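Local structure of nucleoporin NUP82 (Chaetomium thermophilum, 5CWW) at residues T271-A283 against D385-E397. The protein probably serves as a structural component of the nuclear pore complex and as a docking partner for transport factors, this piece being its N-terminal beta-propeller domain. Residues are numbered along the deposited sequence; the frame is centred on the assembly and turned at random.
Sequences TLWLAMTSGDVYA and DEVELKDIYVIGE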
ATOM      1  N   THR B 271       0.194 -10.468   4.969  1.00 43.74           N
ATOM      2  CA  THR B 271       1.219  -9.752   4.223  1.00 43.14           C
ATOM      3  C   THR B 271       0.657  -8.472   3.631  1.00 40.96           C
ATOM      4  O   THR B 271      -0.243  -8.512   2.793  1.00 41.53           O
ATOM      5  CB  THR B 271       1.809 -10.619   3.098  1.00 43.56           C
ATOM      6  OG1 THR B 271       2.267 -11.863   3.645  1.00 44.19           O
ATOM      7  CG2 THR B 271       2.975  -9.904   2.421  1.00 43.47           C
ATOM      8  N   LEU B 272       1.188  -7.338   4.072  1.00 40.48           N
ATOM      9  CA  LEU B 272       0.840  -6.054   3.479  1.00 39.95           C
ATOM     10  C   LEU B 272       1.831  -5.731   2.372  1.00 39.62           C
ATOM     11  O   LEU B 272       3.044  -5.730   2.590  1.00 40.06           O
ATOM     12  CB  LEU B 272       0.835  -4.941   4.529  1.00 40.64           C
ATOM     13  CG  LEU B 272       0.456  -3.550   4.008  1.00 40.97           C
ATOM     14  CD1 LEU B 272      -0.992  -3.527   3.528  1.00 41.60           C
ATOM     15  CD2 LEU B 272       0.686  -2.488   5.083  1.00 42.25           C
ATOM     16  N   TRP B 273       1.303  -5.477   1.181  1.00 40.97           N
ATOM     17  CA  TRP B 273       2.112  -5.124   0.025  1.00 40.46           C
ATOM     18  C   TRP B 273       2.002  -3.631  -0.244  1.00 41.58           C
ATOM     19  O   TRP B 273       0.921  -3.058  -0.115  1.00 41.23           O
ATOM     20  CB  TRP B 273       1.661  -5.914  -1.205  1.00 41.11           C
ATOM     21  CG  TRP B 273       2.065  -7.354  -1.192  1.00 41.99           C
ATOM     22  CD1 TRP B 273       1.367  -8.399  -0.655  1.00 41.94           C
ATOM     23  CD2 TRP B 273       3.256  -7.916  -1.753  1.00 41.57           C
ATOM     24  NE1 TRP B 273       2.051  -9.576  -0.849  1.00 42.19           N
ATOM     25  CE2 TRP B 273       3.215  -9.305  -1.521  1.00 42.57           C
ATOM     26  CE3 TRP B 273       4.353  -7.377  -2.431  1.00 41.38           C
ATOM     27  CZ2 TRP B 273       4.231 -10.162  -1.936  1.00 43.31           C
ATOM     28  CZ3 TRP B 273       5.360  -8.231  -2.847  1.00 42.56           C
ATOM     29  CH2 TRP B 273       5.291  -9.606  -2.598  1.00 42.61           C
ATOM     30  N   LEU B 274       3.113  -3.009  -0.635  1.00 41.77           N
ATOM     31  CA  LEU B 274       3.122  -1.578  -0.926  1.00 42.68           C
ATOM     32  C   LEU B 274       3.840  -1.257  -2.225  1.00 42.78           C
ATOM     33  O   LEU B 274       4.847  -1.883  -2.566  1.00 45.29           O
ATOM     34  CB  LEU B 274       3.789  -0.804   0.208  1.00 42.08           C
ATOM     35  CG  LEU B 274       3.173  -0.950   1.599  1.00 41.50           C
ATOM     36  CD1 LEU B 274       3.910  -2.015   2.406  1.00 41.57           C
ATOM     37  CD2 LEU B 274       3.183   0.386   2.318  1.00 43.14           C
ATOM     38  N   ALA B 275       3.323  -0.253  -2.926  1.00 41.08           N
ATOM     39  CA  ALA B 275       3.939   0.246  -4.145  1.00 41.03           C
ATOM     40  C   ALA B 275       4.222   1.736  -4.015  1.00 42.57           C
ATOM     41  O   ALA B 275       3.329   2.524  -3.704  1.00 43.28           O
ATOM     42  CB  ALA B 275       3.046  -0.027  -5.345  1.00 41.40           C
ATOM     43  N   MET B 276       5.477   2.103  -4.251  1.00 41.39           N
ATOM     44  CA  MET B 276       5.918   3.489  -4.196  1.00 43.18           C
ATOM     45  C   MET B 276       5.829   4.122  -5.577  1.00 44.38           C
ATOM     46  O   MET B 276       5.969   3.434  -6.587  1.00 45.65           O
ATOM     47  CB  MET B 276       7.356   3.570  -3.681  1.00 43.68           C
ATOM     48  CG  MET B 276       7.606   2.789  -2.399  1.00 43.17           C
ATOM     49  SD  MET B 276       6.702   3.453  -0.983  1.00 46.63           S
ATOM     50  CE  MET B 276       7.214   2.314   0.297  1.00 49.85           C
ATOM     51  N   THR B 277       5.605   5.431  -5.623  1.00 45.93           N
ATOM     52  CA  THR B 277       5.558   6.143  -6.895  1.00 47.76           C
ATOM     53  C   THR B 277       6.929   6.126  -7.567  1.00 49.25           C
ATOM     54  O   THR B 277       7.042   6.363  -8.766  1.00 53.25           O
ATOM     55  CB  THR B 277       5.098   7.605  -6.720  1.00 49.18           C
ATOM     56  OG1 THR B 277       5.970   8.282  -5.807  1.00 48.80           O
ATOM     57  CG2 THR B 277       3.672   7.662  -6.196  1.00 49.11           C
ATOM     58  N   SER B 278       7.970   5.839  -6.794  1.00 47.71           N
ATOM     59  CA  SER B 278       9.316   5.747  -7.343  1.00 46.84           C
ATOM     60  C   SER B 278       9.481   4.498  -8.206  1.00 48.18           C
ATOM     61  O   SER B 278      10.418   4.408  -8.996  1.00 48.97           O
ATOM     62  CB  SER B 278      10.351   5.736  -6.218  1.00 48.49           C
ATOM     63  OG  SER B 278      10.226   4.565  -5.432  1.00 47.45           O
ATOM     64  N   GLY B 279       8.573   3.538  -8.041  1.00 47.49           N
ATOM     65  CA  GLY B 279       8.603   2.300  -8.804  1.00 47.71           C
ATOM     66  C   GLY B 279       8.936   1.072  -7.974  1.00 47.47           C
ATOM     67  O   GLY B 279       8.887  -0.050  -8.474  1.00 46.98           O
ATOM     68  N   ASP B 280       9.265   1.280  -6.705  1.00 46.66           N
ATOM     69  CA  ASP B 280       9.662   0.183  -5.831  1.00 47.45           C
ATOM     70  C   ASP B 280       8.463  -0.491  -5.176  1.00 45.93           C
ATOM     71  O   ASP B 280       7.406   0.119  -4.995  1.00 45.61           O
ATOM     72  CB  ASP B 280      10.628   0.681  -4.755  1.00 48.58           C
ATOM     73  CG  ASP B 280      11.949   1.156  -5.330  1.00 52.30           C
ATOM     74  OD1 ASP B 280      12.324   0.693  -6.427  1.00 54.07           O
ATOM     75  OD2 ASP B 280      12.616   1.991  -4.683  1.00 53.62           O
ATOM     76  N   VAL B 281       8.651  -1.756  -4.817  1.00 45.55           N
ATOM     77  CA  VAL B 281       7.617  -2.559  -4.181  1.00 43.38           C
ATOM     78  C   VAL B 281       8.170  -3.119  -2.879  1.00 43.21           C
ATOM     79  O   VAL B 281       9.323  -3.540  -2.819  1.00 44.29           O
ATOM     80  CB  VAL B 281       7.148  -3.716  -5.101  1.00 41.26           C
ATOM     81  CG1 VAL B 281       6.192  -4.648  -4.373  1.00 39.97           C
ATOM     82  CG2 VAL B 281       6.499  -3.165  -6.363  1.00 41.93           C
ATOM     83  N   TYR B 282       7.335  -3.122  -1.844  1.00 41.30           N
ATOM     84  CA  TYR B 282       7.725  -3.617  -0.532  1.00 41.19           C
ATOM     85  C   TYR B 282       6.667  -4.559   0.026  1.00 39.88           C
ATOM     86  O   TYR B 282       5.509  -4.521  -0.388  1.00 39.19           O
ATOM     87  CB  TYR B 282       7.932  -2.456   0.443  1.00 41.06           C
ATOM     88  CG  TYR B 282       9.121  -1.577   0.136  1.00 42.21           C
ATOM     89  CD1 TYR B 282       9.004  -0.496  -0.726  1.00 43.32           C
ATOM     90  CD2 TYR B 282      10.354  -1.817   0.723  1.00 41.70           C
ATOM     91  CE1 TYR B 282      10.087   0.315  -1.001  1.00 43.72           C
ATOM     92  CE2 TYR B 282      11.442  -1.013   0.453  1.00 43.02           C
ATOM     93  CZ  TYR B 282      11.304   0.052  -0.408  1.00 43.52           C
ATOM     94  OH  TYR B 282      12.385   0.858  -0.676  1.00 44.59           O
ATOM     95  N   ALA B 283       7.069  -5.389   0.982  1.00 39.04           N
ATOM     96  CA  ALA B 283       6.142  -6.278   1.669  1.00 38.22           C
ATOM     97  C   ALA B 283       6.434  -6.308   3.165  1.00 40.52           C
ATOM     98  O   ALA B 283       7.590  -6.273   3.579  1.00 39.30           O
ATOM     99  CB  ALA B 283       6.215  -7.681   1.084  1.00 39.13           C
ATOM    100  N   ASP B 385       7.200   7.131 -17.051  1.00 65.06           N
ATOM    101  CA  ASP B 385       5.798   6.847 -16.750  1.00 63.55           C
ATOM    102  C   ASP B 385       5.515   5.343 -16.718  1.00 62.41           C
ATOM    103  O   ASP B 385       4.397   4.927 -16.418  1.00 61.67           O
ATOM    104  CB  ASP B 385       4.875   7.537 -17.763  1.00 65.52           C
ATOM    105  CG  ASP B 385       5.204   7.184 -19.205  1.00 68.31           C
ATOM    106  OD1 ASP B 385       5.877   6.159 -19.442  1.00 68.93           O
ATOM    107  OD2 ASP B 385       4.775   7.935 -20.107  1.00 70.07           O
ATOM    108  N   GLU B 386       6.530   4.539 -17.030  1.00 63.64           N
ATOM    109  CA  GLU B 386       6.418   3.085 -16.952  1.00 62.55           C
ATOM    110  C   GLU B 386       6.988   2.575 -15.630  1.00 60.21           C
ATOM    111  O   GLU B 386       6.478   1.614 -15.054  1.00 59.88           O
ATOM    112  CB  GLU B 386       7.140   2.424 -18.131  1.00 64.68           C
ATOM    113  CG  GLU B 386       6.444   2.628 -19.472  1.00 66.99           C
ATOM    114  CD  GLU B 386       7.265   2.133 -20.650  1.00 68.58           C
ATOM    115  OE1 GLU B 386       8.505   2.060 -20.533  1.00 70.21           O
ATOM    116  OE2 GLU B 386       6.664   1.817 -21.699  1.00 69.99           O
ATOM    117  N   VAL B 387       8.042   3.226 -15.150  1.00 57.27           N
ATOM    118  CA  VAL B 387       8.653   2.852 -13.880  1.00 53.54           C
ATOM    119  C   VAL B 387       7.765   3.321 -12.732  1.00 52.21           C
ATOM    120  O   VAL B 387       7.548   2.596 -11.762  1.00 49.56           O
ATOM    121  CB  VAL B 387      10.070   3.457 -13.728  1.00 56.69           C
ATOM    122  CG1 VAL B 387      10.644   3.175 -12.342  1.00 54.71           C
ATOM    123  CG2 VAL B 387      10.995   2.908 -14.801  1.00 59.07           C
ATOM    124  N   GLU B 388       7.257   4.543 -12.863  1.00 55.35           N
ATOM    125  CA  GLU B 388       6.409   5.161 -11.849  1.00 57.08           C
ATOM    126  C   GLU B 388       5.112   4.380 -11.638  1.00 55.97           C
ATOM    127  O   GLU B 388       4.343   4.183 -12.580  1.00 58.33           O
ATOM    128  CB  GLU B 388       6.094   6.604 -12.251  1.00 60.26           C
ATOM    129  CG  GLU B 388       5.179   7.351 -11.291  1.00 60.21           C
ATOM    130  CD  GLU B 388       4.986   8.801 -11.687  1.00 62.71           C
ATOM    131  OE1 GLU B 388       4.575   9.055 -12.840  1.00 65.24           O
ATOM    132  OE2 GLU B 388       5.257   9.687 -10.847  1.00 63.81           O
ATOM    133  N   LEU B 389       4.875   3.944 -10.403  1.00 54.74           N
ATOM    134  CA  LEU B 389       3.709   3.118 -10.086  1.00 50.64           C
ATOM    135  C   LEU B 389       2.568   3.949  -9.516  1.00 50.34           C
ATOM    136  O   LEU B 389       2.791   4.964  -8.851  1.00 51.23           O
ATOM    137  CB  LEU B 389       4.081   2.012  -9.096  1.00 46.80           C
ATOM    138  CG  LEU B 389       4.992   0.898  -9.622  1.00 43.78           C
ATOM    139  CD1 LEU B 389       5.326  -0.069  -8.502  1.00 40.73           C
ATOM    140  CD2 LEU B 389       4.343   0.158 -10.782  1.00 43.35           C
ATOM    141  N   LYS B 390       1.344   3.503  -9.781  1.00 49.35           N
ATOM    142  CA  LYS B 390       0.152   4.197  -9.306  1.00 47.22           C
ATOM    143  C   LYS B 390      -0.810   3.267  -8.574  1.00 47.87           C
ATOM    144  O   LYS B 390      -1.661   3.727  -7.815  1.00 48.65           O
ATOM    145  CB  LYS B 390      -0.558   4.875 -10.481  1.00 48.88           C
ATOM    146  CG  LYS B 390       0.173   6.110 -10.999  1.00 50.79           C
ATOM    147  CD  LYS B 390       0.099   7.266  -9.999  1.00 53.62           C
ATOM    148  CE  LYS B 390       1.163   8.322 -10.250  1.00 57.38           C
ATOM    149  NZ  LYS B 390       1.008   8.966 -11.580  1.00 60.35           N
ATOM    150  N   ASP B 391      -0.681   1.964  -8.795  1.00 48.98           N
ATOM    151  CA  ASP B 391      -1.498   1.009  -8.057  1.00 48.40           C
ATOM    152  C   ASP B 391      -0.825  -0.351  -7.961  1.00 47.21           C
ATOM    153  O   ASP B 391       0.080  -0.671  -8.731  1.00 48.44           O
ATOM    154  CB  ASP B 391      -2.870   0.851  -8.711  1.00 50.04           C
ATOM    155  CG  ASP B 391      -3.953   0.464  -7.715  1.00 50.97           C
ATOM    156  OD1 ASP B 391      -3.618   0.093  -6.570  1.00 50.36           O
ATOM    157  OD2 ASP B 391      -5.146   0.518  -8.080  1.00 52.31           O
ATOM    158  N   ILE B 392      -1.278  -1.141  -6.995  1.00 44.61           N
ATOM    159  CA  ILE B 392      -0.784  -2.494  -6.803  1.00 44.49           C
ATOM    160  C   ILE B 392      -1.961  -3.397  -6.461  1.00 45.37           C
ATOM    161  O   ILE B 392      -2.864  -3.001  -5.722  1.00 45.49           O
ATOM    162  CB  ILE B 392       0.290  -2.563  -5.695  1.00 43.72           C
ATOM    163  CG1 ILE B 392       0.809  -3.996  -5.544  1.00 43.68           C
ATOM    164  CG2 ILE B 392      -0.262  -2.026  -4.370  1.00 42.80           C
ATOM    165  CD1 ILE B 392       2.049  -4.118  -4.683  1.00 43.95           C
ATOM    166  N   TYR B 393      -1.953  -4.603  -7.018  1.00 46.36           N
ATOM    167  CA  TYR B 393      -3.021  -5.568  -6.798  1.00 45.10           C
ATOM    168  C   TYR B 393      -2.430  -6.964  -6.702  1.00 43.99           C
ATOM    169  O   TYR B 393      -1.790  -7.439  -7.639  1.00 45.36           O
ATOM    170  CB  TYR B 393      -4.054  -5.497  -7.922  1.00 46.16           C
ATOM    171  CG  TYR B 393      -5.106  -6.579  -7.857  1.00 48.08           C
ATOM    172  CD1 TYR B 393      -6.101  -6.548  -6.890  1.00 49.06           C
ATOM    173  CD2 TYR B 393      -5.109  -7.626  -8.768  1.00 49.70           C
ATOM    174  CE1 TYR B 393      -7.067  -7.536  -6.829  1.00 50.43           C
ATOM    175  CE2 TYR B 393      -6.071  -8.615  -8.716  1.00 52.10           C
ATOM    176  CZ  TYR B 393      -7.047  -8.566  -7.745  1.00 52.85           C
ATOM    177  OH  TYR B 393      -8.003  -9.550  -7.693  1.00 54.11           O
ATOM    178  N   VAL B 394      -2.632  -7.606  -5.557  1.00 39.23           N
ATOM    179  CA  VAL B 394      -1.995  -8.883  -5.275  1.00 40.25           C
ATOM    180  C   VAL B 394      -3.016  -9.999  -5.116  1.00 41.88           C
ATOM    181  O   VAL B 394      -3.932  -9.912  -4.302  1.00 40.13           O
ATOM    182  CB  VAL B 394      -1.139  -8.809  -4.002  1.00 39.42           C
ATOM    183  CG1 VAL B 394      -0.420 -10.137  -3.757  1.00 40.45           C
ATOM    184  CG2 VAL B 394      -0.129  -7.678  -4.119  1.00 39.83           C
ATOM    185  N   ILE B 395      -2.844 -11.049  -5.909  1.00 44.79           N
ATOM    186  CA  ILE B 395      -3.649 -12.252  -5.787  1.00 47.41           C
ATOM    187  C   ILE B 395      -2.858 -13.257  -4.964  1.00 46.48           C
ATOM    188  O   ILE B 395      -1.849 -13.794  -5.425  1.00 48.19           O
ATOM    189  CB  ILE B 395      -4.005 -12.840  -7.160  1.00 47.71           C
ATOM    190  CG1 ILE B 395      -4.648 -11.767  -8.040  1.00 47.57           C
ATOM    191  CG2 ILE B 395      -4.947 -14.026  -6.999  1.00 47.97           C
ATOM    192  CD1 ILE B 395      -4.716 -12.130  -9.498  1.00 48.98           C
ATOM    193  N   GLY B 396      -3.309 -13.499  -3.739  1.00 43.04           N
ATOM    194  CA  GLY B 396      -2.586 -14.365  -2.830  1.00 41.97           C
ATOM    195  C   GLY B 396      -2.575 -15.807  -3.293  1.00 44.08           C
ATOM    196  O   GLY B 396      -3.505 -16.266  -3.956  1.00 43.83           O
ATOM    197  N   GLU B 397      -1.505 -16.517  -2.949  1.00 48.57           N
ATOM    198  CA  GLU B 397      -1.439 -17.955  -3.162  1.00 54.83           C
ATOM    199  C   GLU B 397      -2.652 -18.609  -2.524  1.00 61.04           C
ATOM    200  O   GLU B 397      -3.141 -18.140  -1.496  1.00 56.91           O
ATOM    201  CB  GLU B 397      -0.155 -18.533  -2.569  1.00 55.74           C
ATOM    202  CG  GLU B 397       0.037 -18.198  -1.091  1.00 57.47           C
ATOM    203  CD  GLU B 397       1.040 -19.099  -0.404  1.00 61.61           C
ATOM    204  OE1 GLU B 397       0.980 -20.328  -0.607  1.00 63.88           O
ATOM    205  OE2 GLU B 397       1.884 -18.574   0.348  1.00 61.18           O
TER
HETATM  206  O   HOH W   1       8.197  -0.103 -11.229  1.00 49.34           O
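Between Gly-279 and Val-387 a single water does what no direct hydrogen bond does anywhere across this contact: it donates to Gly-279 O and to Val-387 O, each at 2.8 Å. Gly-279 closes the type I turn that starts at Met-276, and its CA lies 3.2 Å from Val-387 O; its positive phi (112°) would press a side chain against the preceding carbonyl, and a CB would also run into Val-387 CG1. Beside the turn, Leu-389 lays CB against Met-276 O and pushes CD1 up to Gly-279 O (3.6 Å), Ala-275 CB and Val-281 CG2. Ile-392 then carries the apolar packing along: with CG1 anti to the backbone N (chi1 -179°) and the chain extended beyond it, CD1 reaches Trp-273 CB and Val-281 CG1, while its CB sits 3.8 Å from Ala-275 CB. At the far end Val-394 CG2 makes a CH-pi contact over the five-membered ring of Trp-273, 4.0 Å from the centroid; Ala-283 CB lies over the opposite face, and Val-281 CG1 is at the edge. With an alanine in place of Trp-273, the indole would be gone, which would probably leave Val-394 CG2 without its aromatic partner and open a gap between Val-394 and Ala-283. Strand 272-276, between 254-258 and 281-284 in one propeller blade, thus packs nearly antiparallel (166°) on edge strand 389-395 of the next, where neighbouring strand 427-432 adds Ile-428 against Trp-273 and Leu-430 against Val-281 and Leu-389.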